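Local coordinates for mandelate racemase/muconate lactonizing enzyme family protein (Bradyrhizobium sp. ORS 278, PDB 3TOY) that is of unknown function but belongs to the mandelate racemase/muconate lactonizing enzyme family, which joins an N-terminal alpha+beta domain to a modified TIM-barrel domain, at residues D136-Q140 and P366-L370; P145-G151 and H329-V333. All blocks are in the same frame, centred on the assembly; numbering follows the deposited sequence.

Contact 1: D136-Q140 and P366-L370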
loop_
_atom_site.group_PDB
_atom_site.type_symbol
_atom_site.label_atom_id
_atom_site.label_comp_id
_atom_site.label_asym_id
_atom_site.label_seq_id
_atom_site.Cartn_x
_atom_site.Cartn_y
_atom_site.Cartn_z
ATOM N N ASP A 136 -17.510 27.944 29.908
ATOM C CA ASP A 136 -18.257 27.937 31.160
ATOM C C ASP A 136 -18.898 29.309 31.355
ATOM O O ASP A 136 -20.062 29.416 31.736
ATOM C CB ASP A 136 -17.332 27.658 32.340
ATOM C CG ASP A 136 -18.049 27.827 33.666
ATOM O OD1 ASP A 136 -18.935 27.013 33.961
ATOM O OD2 ASP A 136 -17.742 28.792 34.394
ATOM N N ALA A 137 -18.123 30.352 31.081
ATOM C CA ALA A 137 -18.599 31.718 31.228
ATOM C C ALA A 137 -19.736 31.999 30.264
ATOM O O ALA A 137 -20.740 32.594 30.647
ATOM C CB ALA A 137 -17.463 32.720 31.056
ATOM N N LEU A 138 -19.597 31.563 29.014
ATOM C CA LEU A 138 -20.666 31.755 28.042
ATOM C C LEU A 138 -21.953 31.093 28.537
ATOM O O LEU A 138 -23.054 31.641 28.388
ATOM C CB LEU A 138 -20.271 31.193 26.672
ATOM C CG LEU A 138 -19.301 31.989 25.800
ATOM C CD1 LEU A 138 -19.040 31.205 24.502
ATOM C CD2 LEU A 138 -19.806 33.399 25.492
ATOM N N GLY A 139 -21.819 29.908 29.117
ATOM C CA GLY A 139 -22.980 29.194 29.628
ATOM C C GLY A 139 -23.613 29.954 30.795
ATOM O O GLY A 139 -24.829 30.109 30.860
ATOM N N GLN A 140 -22.786 30.411 31.722
ATOM C CA GLN A 140 -23.286 31.184 32.864
ATOM C C GLN A 140 -23.999 32.425 32.363
ATOM O O GLN A 140 -25.083 32.750 32.839
ATOM C CB GLN A 140 -22.157 31.592 33.798
ATOM C CG GLN A 140 -21.608 30.472 34.676
ATOM C CD GLN A 140 -20.647 30.993 35.732
ATOM O OE1 GLN A 140 -21.032 31.759 36.616
ATOM N NE2 GLN A 140 -19.396 30.586 35.642
ATOM N N PRO A 366 -25.474 25.922 35.590
ATOM C CA PRO A 366 -25.200 26.621 34.339
ATOM C C PRO A 366 -23.712 26.524 34.015
ATOM O O PRO A 366 -22.921 26.185 34.890
ATOM C CB PRO A 366 -25.559 28.076 34.676
ATOM C CG PRO A 366 -25.263 28.191 36.113
ATOM C CD PRO A 366 -25.690 26.868 36.703
ATOM N N GLY A 367 -23.338 26.841 32.781
ATOM C CA GLY A 367 -21.952 26.654 32.326
ATOM C C GLY A 367 -21.579 25.179 32.426
ATOM O O GLY A 367 -22.370 24.317 32.045
ATOM N N LEU A 368 -20.401 24.896 32.983
ATOM C CA LEU A 368 -19.957 23.527 33.209
ATOM C C LEU A 368 -20.346 22.998 34.578
ATOM O O LEU A 368 -19.997 21.873 34.928
ATOM C CB LEU A 368 -18.435 23.401 33.038
ATOM C CG LEU A 368 -17.896 23.751 31.644
ATOM C CD1 LEU A 368 -16.371 23.795 31.709
ATOM C CD2 LEU A 368 -18.393 22.770 30.555
ATOM N N GLY A 369 -21.063 23.803 35.360
ATOM C CA GLY A 369 -21.450 23.384 36.695
ATOM C C GLY A 369 -20.264 23.348 37.634
ATOM O O GLY A 369 -20.203 22.516 38.527
ATOM N N LEU A 370 -19.313 24.254 37.433
ATOM C CA LEU A 370 -18.112 24.288 38.253
ATOM C C LEU A 370 -18.073 25.612 39.027
ATOM O O LEU A 370 -17.788 26.657 38.456
ATOM C CB LEU A 370 -16.854 24.155 37.384
ATOM C CG LEU A 370 -16.697 22.868 36.553
ATOM C CD1 LEU A 370 -15.386 22.923 35.760
ATOM C CD2 LEU A 370 -16.722 21.655 37.445
HETATM O O HOH W 1 -19.693 26.962 36.646
#
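The carboxylate of D136 reaches off helix 122-142 to the turn and takes the L368 N-H on OD1, with N and OD1 2.8 Å apart and the bond almost straight (170°). OD1 uses its anti lone pair, the one turned away from OD2. CG stands anti to the backbone N (chi1 172°), which carries the carboxylate toward the turn; the CB methylene, placed by the helix backbone, lies beside the leucine, whose CG and CD1 are both 4.0 Å from D136 CB. The same OD1 accepts a second bond from a water that also donates to L370 O and accepts from L370 N, so one oxygen grips the loop at two places. OD2 turns back to its own helix, where Q140 NE2 reaches it at 2.7 Å on the syn side, 35° out of the carboxylate plane; H71 N, in strand 69-75, is a further donor to OD2. An aspartate suits this place, being short and able to serve donors at both oxygens.

The receiving loop is a type II' beta turn from P366 to G369, in the C-terminal part of the enolase-like fold, docked on a helix of the N-terminal domain. G367 takes the second turn position with positive phi, as this turn type requires. Having no CB matters as well: G139 and G367 bring their CA atoms to 3.8 Å, and D136 O lies 3.4 Å from G367 CA. P366, preceded by a cis peptide, lays its CB 4.3 Å from Q140 CA. Q140 NE2 is also bonded to T69 O.

Contact 2: P145-G151 and H329-V333. With P4C (O-acetaldehydyl-hexaethylene glycol), chain H.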
loop_
_atom_site.group_PDB
_atom_site.type_symbol
_atom_site.label_atom_id
_atom_site.label_comp_id
_atom_site.label_asym_id
_atom_site.label_seq_id
_atom_site.Cartn_x
_atom_site.Cartn_y
_atom_site.Cartn_z
ATOM N N PRO A 145 -26.608 25.253 30.659
ATOM C CA PRO A 145 -25.454 24.357 30.666
ATOM C C PRO A 145 -24.720 24.446 29.316
ATOM O O PRO A 145 -25.346 24.664 28.272
ATOM C CB PRO A 145 -26.078 22.966 30.842
ATOM C CG PRO A 145 -27.506 23.099 30.415
ATOM C CD PRO A 145 -27.889 24.536 30.757
ATOM N N VAL A 146 -23.410 24.268 29.328
ATOM C CA VAL A 146 -22.662 24.291 28.058
ATOM C C VAL A 146 -23.262 23.324 27.031
ATOM O O VAL A 146 -23.339 23.657 25.847
ATOM C CB VAL A 146 -21.168 23.983 28.258
ATOM C CG1 VAL A 146 -20.452 23.786 26.891
ATOM C CG2 VAL A 146 -20.500 25.105 29.069
ATOM N N VAL A 147 -23.682 22.135 27.463
ATOM C CA VAL A 147 -24.234 21.157 26.499
ATOM C C VAL A 147 -25.379 21.734 25.661
ATOM O O VAL A 147 -25.456 21.494 24.465
ATOM C CB VAL A 147 -24.635 19.811 27.171
ATOM C CG1 VAL A 147 -25.748 20.024 28.189
ATOM C CG2 VAL A 147 -25.063 18.743 26.108
ATOM N N GLU A 148 -26.274 22.523 26.269
ATOM C CA GLU A 148 -27.324 23.188 25.470
ATOM C C GLU A 148 -26.786 24.251 24.521
ATOM O O GLU A 148 -27.322 24.427 23.419
ATOM C CB GLU A 148 -28.412 23.790 26.385
ATOM C CG GLU A 148 -29.228 22.693 27.042
ATOM C CD GLU A 148 -30.195 23.218 28.094
ATOM O OE1 GLU A 148 -30.362 24.461 28.199
ATOM O OE2 GLU A 148 -30.784 22.374 28.807
ATOM N N LEU A 149 -25.725 24.951 24.913
ATOM C CA LEU A 149 -25.125 25.914 24.007
ATOM C C LEU A 149 -24.633 25.193 22.744
ATOM O O LEU A 149 -24.699 25.737 21.643
ATOM C CB LEU A 149 -23.940 26.608 24.666
ATOM C CG LEU A 149 -24.210 27.536 25.849
ATOM C CD1 LEU A 149 -22.951 28.318 26.117
ATOM C CD2 LEU A 149 -25.377 28.462 25.538
ATOM N N LEU A 150 -24.164 23.959 22.932
ATOM C CA LEU A 150 -23.586 23.158 21.845
ATOM C C LEU A 150 -24.632 22.448 20.970
ATOM O O LEU A 150 -24.277 21.671 20.062
ATOM C CB LEU A 150 -22.597 22.147 22.435
ATOM C CG LEU A 150 -21.433 22.779 23.209
ATOM C CD1 LEU A 150 -20.553 21.706 23.873
ATOM C CD2 LEU A 150 -20.615 23.729 22.318
ATOM N N GLY A 151 -25.912 22.715 21.226
ATOM C CA GLY A 151 -26.995 22.192 20.382
ATOM C C GLY A 151 -27.467 20.825 20.832
ATOM O O GLY A 151 -28.242 20.173 20.127
ATOM N N HIS A 329 -20.675 17.442 29.494
ATOM C CA HIS A 329 -21.257 18.451 28.622
ATOM C C HIS A 329 -20.910 18.265 27.146
ATOM O O HIS A 329 -21.607 18.795 26.281
ATOM C CB HIS A 329 -20.836 19.868 29.035
ATOM C CG HIS A 329 -21.524 20.367 30.269
ATOM N ND1 HIS A 329 -22.660 21.148 30.219
ATOM C CD2 HIS A 329 -21.230 20.206 31.581
ATOM C CE1 HIS A 329 -23.044 21.435 31.454
ATOM N NE2 HIS A 329 -22.190 20.882 32.300
ATOM N N VAL A 330 -19.833 17.537 26.848
ATOM C CA VAL A 330 -19.461 17.336 25.438
ATOM C C VAL A 330 -19.826 15.948 24.876
ATOM O O VAL A 330 -20.112 15.833 23.688
ATOM C CB VAL A 330 -17.963 17.657 25.149
ATOM C CG1 VAL A 330 -17.734 19.183 25.148
ATOM C CG2 VAL A 330 -17.052 16.939 26.133
ATOM N N LEU A 331 -19.864 14.924 25.721
ATOM C CA LEU A 331 -20.274 13.599 25.231
ATOM C C LEU A 331 -21.655 13.569 24.554
ATOM O O LEU A 331 -21.850 12.878 23.542
ATOM C CB LEU A 331 -20.110 12.547 26.326
ATOM C CG LEU A 331 -18.649 12.134 26.456
ATOM C CD1 LEU A 331 -18.355 11.459 27.807
ATOM C CD2 LEU A 331 -18.258 11.195 25.289
ATOM N N PRO A 332 -22.633 14.346 25.079
ATOM C CA PRO A 332 -23.945 14.322 24.436
ATOM C C PRO A 332 -23.980 14.854 23.007
ATOM O O PRO A 332 -24.962 14.613 22.304
ATOM C CB PRO A 332 -24.814 15.213 25.363
ATOM C CG PRO A 332 -24.133 15.089 26.708
ATOM C CD PRO A 332 -22.655 15.091 26.357
ATOM N N VAL A 333 -22.954 15.596 22.576
ATOM C CA VAL A 333 -22.927 16.097 21.200
ATOM C C VAL A 333 -21.821 15.435 20.364
ATOM O O VAL A 333 -21.464 15.927 19.294
ATOM C CB VAL A 333 -22.804 17.632 21.144
ATOM C CG1 VAL A 333 -24.093 18.289 21.765
ATOM C CG2 VAL A 333 -21.525 18.103 21.863
HETATM O O1 P4C H . -18.568 18.100 15.505
HETATM C C2 P4C H . -18.838 18.204 16.912
HETATM C C3 P4C H . -20.329 18.395 17.175
HETATM O O4 P4C H . -20.665 19.787 17.175
HETATM C C5 P4C H . -21.700 20.095 18.125
HETATM C C6 P4C H . -22.162 21.547 18.016
HETATM O O7 P4C H . -21.191 22.425 18.582
HETATM C C8 P4C H . -21.277 23.792 18.164
HETATM C C9 P4C H . -19.974 24.488 18.555
HETATM O O10 P4C H . -19.211 24.793 17.382
HETATM C C11 P4C H . -17.823 25.002 17.642
HETATM C C12 P4C H . -17.065 25.044 16.316
HETATM O O13 P4C H . -16.897 23.728 15.774
HETATM C C14 P4C H . -15.944 23.717 14.704
HETATM C C15 P4C H . -15.984 22.366 13.992
HETATM O O16 P4C H . -15.102 21.446 14.640
#
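H329 has its CG beside the backbone N (chi1 -75°), which sends the imidazole toward the first turn of helix 146-149, while V147 holds CG1 between its N and carbonyl carbon (chi1 63°) and swings CG2 out toward P332. The contact joins this short helix, which follows the long helix 122-142, to residues 329-333 in the barrel domain of the enolase-like fold. The V147 N-H points at ND1 of H329 in the ring plane, N to ND1 3.1 Å at 155°; at a helix start, this amide has no earlier turn to bond to. NE2 is held by K364 O, so both ring nitrogens are used. P145, at the N-cap, sets its CB at the ring edge, 3.5 Å from H329 CE1.

Beyond the ring, V147 CG2 rests 3.6 Å from P332 CB, and L150 CD1 lies 4.0 Å from V330 CG1. The buried H329 O has no hydrogen-bond partner, although V147 CA makes a bent CA-H...O approach to it. G151 closes the helix in a Schellman motif; glycine fits, since a CB would jam against the preceding carbonyl O. L150 and V333 also line the glycol pocket, where L150 CD2 lies 3.9 Å from C9 of P4C.

Contacts 1 and 2 adjoin, their centres 11 Å apart, and in both an N-terminal-domain segment meets one from the barrel domain. Helix 122-142 is followed after a short link by helix 146-149, so a single stretch of chain supplies one side of each. The turn of contact 1 reaches contact 2 through G367 O, which probably accepts a hydrogen bond from V146 N at 2.9 Å, and through L368 CD2, packed 3.5 Å from V146 CG2. Only contact 2 supplies residues to the glycol pocket, L150 and V333, joined there by L305, N306 and A308; in contact 1 the side chain of L368 lies about 12 Å from a bound P4C.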